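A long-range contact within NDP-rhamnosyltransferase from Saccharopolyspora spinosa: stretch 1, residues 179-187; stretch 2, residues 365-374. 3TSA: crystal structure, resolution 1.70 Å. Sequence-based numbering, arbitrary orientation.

Stretch 1 179-187: LDPCPPSLQ
Stretch 2 365-374: KLSDEITAMP

Stretch 1 leaves a β-strand at Asp180 and folds into a compact loop that packs against the last turns of the helix in stretch 2 and the segment beyond it, burying 379 Å² in all. The two backbones come nearest at Pro183 and Glu369, whose CA atoms lie 5.7 Å apart.

Glu369 is the main projection from the helix. Its CA-to-CB bond points toward the loop, and with chi1 m, chi2 t and chi3 67° its carboxylate reaches the Pro184-Ser185 backbone. Ser185 N donates to Glu369 OE1 (2.9 Å, 155°), while Ser185 OG, with chi1 p, donates to Glu369 OE2 (2.6 Å), so one serine engages both carboxylate oxygens. Pro184 N lies 3.3 Å from Glu369 OE1 but has no hydrogen to share.

Apolar contacts lie beside this polar pair. The Pro183 ring, C-gamma exo, rests on Ile370 (m, t), with Pro183 CG 3.8 Å from Ile370 CG1. Leu366, one turn before Glu369 and also m, t, extends its end into the hollow formed by Ser185 and Leu186: Leu366 CD2 is 3.4 Å from Ser185 OG and 3.9 Å from Leu186 CG. The CA-to-CB bond of Met373 points toward the loop, and its side chain has chi1 m, chi2 t and chi3 -142°, off the usual wells. Its tip lies along the loop backbone, Met373 CE standing 4.1 Å from Pro181 O, 4.0 Å from Cys182 O and 3.9 Å from Pro184 CD, while Met373 SD is 4.0 Å from Asp180 O.

Internal bonds hold the loop's shape. Phi/psi of -48/124 at Pro183 precedes turn-like values at Pro184 (-57/-31) and Ser185 (-67/-21), and Leu186 N donates to Pro183 O (2.9 Å). Asp180 OD1 accepts from Cys182 N (2.9 Å), and Asp180 OD2 from Gln187 NE2 (3.1 Å), tying the loop's two ends together.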

# COMPACT_ATOMS: atom_id res chain seq x y z
N LEU A 179 5.87 7.22 18.99
CA LEU A 179 6.82 6.46 18.14
C LEU A 179 7.69 7.49 17.40
O LEU A 179 7.17 8.50 16.95
CB LEU A 179 6.11 5.61 17.11
CG LEU A 179 5.14 4.59 17.73
CD1 LEU A 179 4.56 3.82 16.55
CD2 LEU A 179 5.87 3.62 18.60
N ASP A 180 8.99 7.22 17.27
CA ASP A 180 9.91 8.22 16.73
C ASP A 180 10.86 7.57 15.72
O ASP A 180 11.77 6.79 16.11
CB ASP A 180 10.72 8.80 17.97
CG ASP A 180 11.52 9.98 17.60
OD1 ASP A 180 11.62 10.29 16.38
OD2 ASP A 180 12.07 10.64 18.55
N PRO A 181 10.76 7.95 14.40
CA PRO A 181 11.67 7.44 13.41
C PRO A 181 12.92 8.35 13.21
O PRO A 181 13.81 8.04 12.41
CB PRO A 181 10.81 7.47 12.14
CG PRO A 181 9.99 8.81 12.27
CD PRO A 181 9.67 8.80 13.84
N CYS A 182 12.98 9.48 13.92
CA CYS A 182 14.17 10.31 13.78
C CYS A 182 15.47 9.70 14.36
O CYS A 182 15.46 9.17 15.47
CB CYS A 182 13.87 11.66 14.52
SG CYS A 182 15.15 12.92 14.25
N PRO A 183 16.57 9.73 13.61
CA PRO A 183 17.85 9.32 14.16
C PRO A 183 18.03 10.03 15.53
O PRO A 183 17.88 11.24 15.61
CB PRO A 183 18.84 9.80 13.08
CG PRO A 183 18.03 9.76 11.79
CD PRO A 183 16.68 10.23 12.21
N PRO A 184 18.27 9.30 16.67
CA PRO A 184 18.26 10.01 17.97
C PRO A 184 19.26 11.14 18.05
O PRO A 184 18.98 12.12 18.75
CB PRO A 184 18.65 8.91 18.96
CG PRO A 184 17.90 7.66 18.33
CD PRO A 184 18.16 7.82 16.80
N SER A 185 20.41 11.04 17.36
CA SER A 185 21.44 12.12 17.47
C SER A 185 20.88 13.40 16.85
O SER A 185 21.41 14.47 17.16
CB SER A 185 22.77 11.76 16.78
OG SER A 185 22.55 11.65 15.37
N LEU A 186 19.87 13.30 15.98
CA LEU A 186 19.32 14.54 15.32
C LEU A 186 18.05 15.05 15.96
O LEU A 186 17.56 16.12 15.56
CB LEU A 186 18.96 14.26 13.85
CG LEU A 186 20.15 13.69 13.04
CD1 LEU A 186 19.62 13.32 11.68
CD2 LEU A 186 21.30 14.74 12.91
N GLN A 187 17.48 14.38 16.97
CA GLN A 187 16.18 14.81 17.44
C GLN A 187 16.33 16.05 18.31
O GLN A 187 17.35 16.21 18.98
CB GLN A 187 15.54 13.60 18.18
CG GLN A 187 14.05 13.85 18.74
CD GLN A 187 13.15 14.25 17.61
OE1 GLN A 187 13.08 15.43 17.29
NE2 GLN A 187 12.45 13.31 17.03
N LYS A 365 27.07 7.05 9.16
CA LYS A 365 26.87 6.96 10.64
C LYS A 365 25.41 7.16 11.07
O LYS A 365 24.84 6.44 11.90
CB LYS A 365 27.86 7.92 11.41
CG LYS A 365 29.31 7.46 11.23
CD LYS A 365 29.56 6.16 11.99
CE LYS A 365 30.98 5.73 11.86
NZ LYS A 365 31.15 4.80 12.95
N LEU A 366 24.75 8.15 10.45
CA LEU A 366 23.36 8.40 10.74
C LEU A 366 22.50 7.21 10.25
O LEU A 366 21.52 6.83 10.90
CB LEU A 366 22.89 9.70 10.06
CG LEU A 366 23.57 10.97 10.65
CD1 LEU A 366 23.22 12.20 9.75
CD2 LEU A 366 23.06 11.34 12.00
N SER A 367 22.87 6.67 9.09
CA SER A 367 22.10 5.58 8.49
C SER A 367 22.17 4.38 9.51
O SER A 367 21.23 3.62 9.77
CB SER A 367 22.74 5.17 7.21
OG SER A 367 21.95 4.09 6.82
N ASP A 368 23.31 4.24 10.14
CA ASP A 368 23.46 3.17 11.17
C ASP A 368 22.57 3.37 12.42
O ASP A 368 22.16 2.33 13.03
CB ASP A 368 24.93 3.04 11.62
CG ASP A 368 25.88 2.55 10.52
OD1 ASP A 368 25.48 2.07 9.44
OD2 ASP A 368 27.09 2.57 10.76
N GLU A 369 22.28 4.61 12.80
CA GLU A 369 21.32 4.87 13.87
C GLU A 369 19.93 4.40 13.45
O GLU A 369 19.21 3.82 14.26
CB GLU A 369 21.28 6.36 14.20
CG GLU A 369 22.53 6.86 14.90
CD GLU A 369 22.28 8.30 15.34
OE1 GLU A 369 21.44 8.53 16.22
OE2 GLU A 369 22.93 9.18 14.75
N ILE A 370 19.58 4.63 12.19
CA ILE A 370 18.31 4.18 11.65
C ILE A 370 18.22 2.65 11.66
O ILE A 370 17.24 2.09 12.17
CB ILE A 370 18.06 4.73 10.23
CG1 ILE A 370 17.89 6.27 10.30
CG2 ILE A 370 16.78 4.14 9.66
CD1 ILE A 370 17.81 6.95 8.89
N THR A 371 19.22 2.02 11.12
CA THR A 371 19.09 0.57 11.01
C THR A 371 19.25 -0.15 12.37
O THR A 371 19.01 -1.35 12.44
CB THR A 371 20.06 -0.01 10.01
OG1 THR A 371 21.41 0.28 10.40
CG2 THR A 371 19.79 0.48 8.62
N ALA A 372 19.63 0.55 13.43
CA ALA A 372 19.65 -0.06 14.80
C ALA A 372 18.25 -0.12 15.35
O ALA A 372 18.05 -0.71 16.41
CB ALA A 372 20.49 0.80 15.75
N MET A 373 17.29 0.55 14.69
CA MET A 373 15.90 0.64 15.26
C MET A 373 15.03 -0.53 14.83
O MET A 373 15.26 -1.08 13.71
CB MET A 373 15.25 1.91 14.73
CG MET A 373 15.99 3.16 15.26
SD MET A 373 14.83 4.48 14.87
CE MET A 373 16.19 5.39 14.49
N PRO A 374 14.02 -0.88 15.62
CA PRO A 374 13.22 -2.01 15.12
C PRO A 374 12.39 -1.56 13.92
O PRO A 374 11.90 -0.42 13.88
CB PRO A 374 12.27 -2.28 16.25
CG PRO A 374 12.91 -1.74 17.53
CD PRO A 374 13.63 -0.49 17.01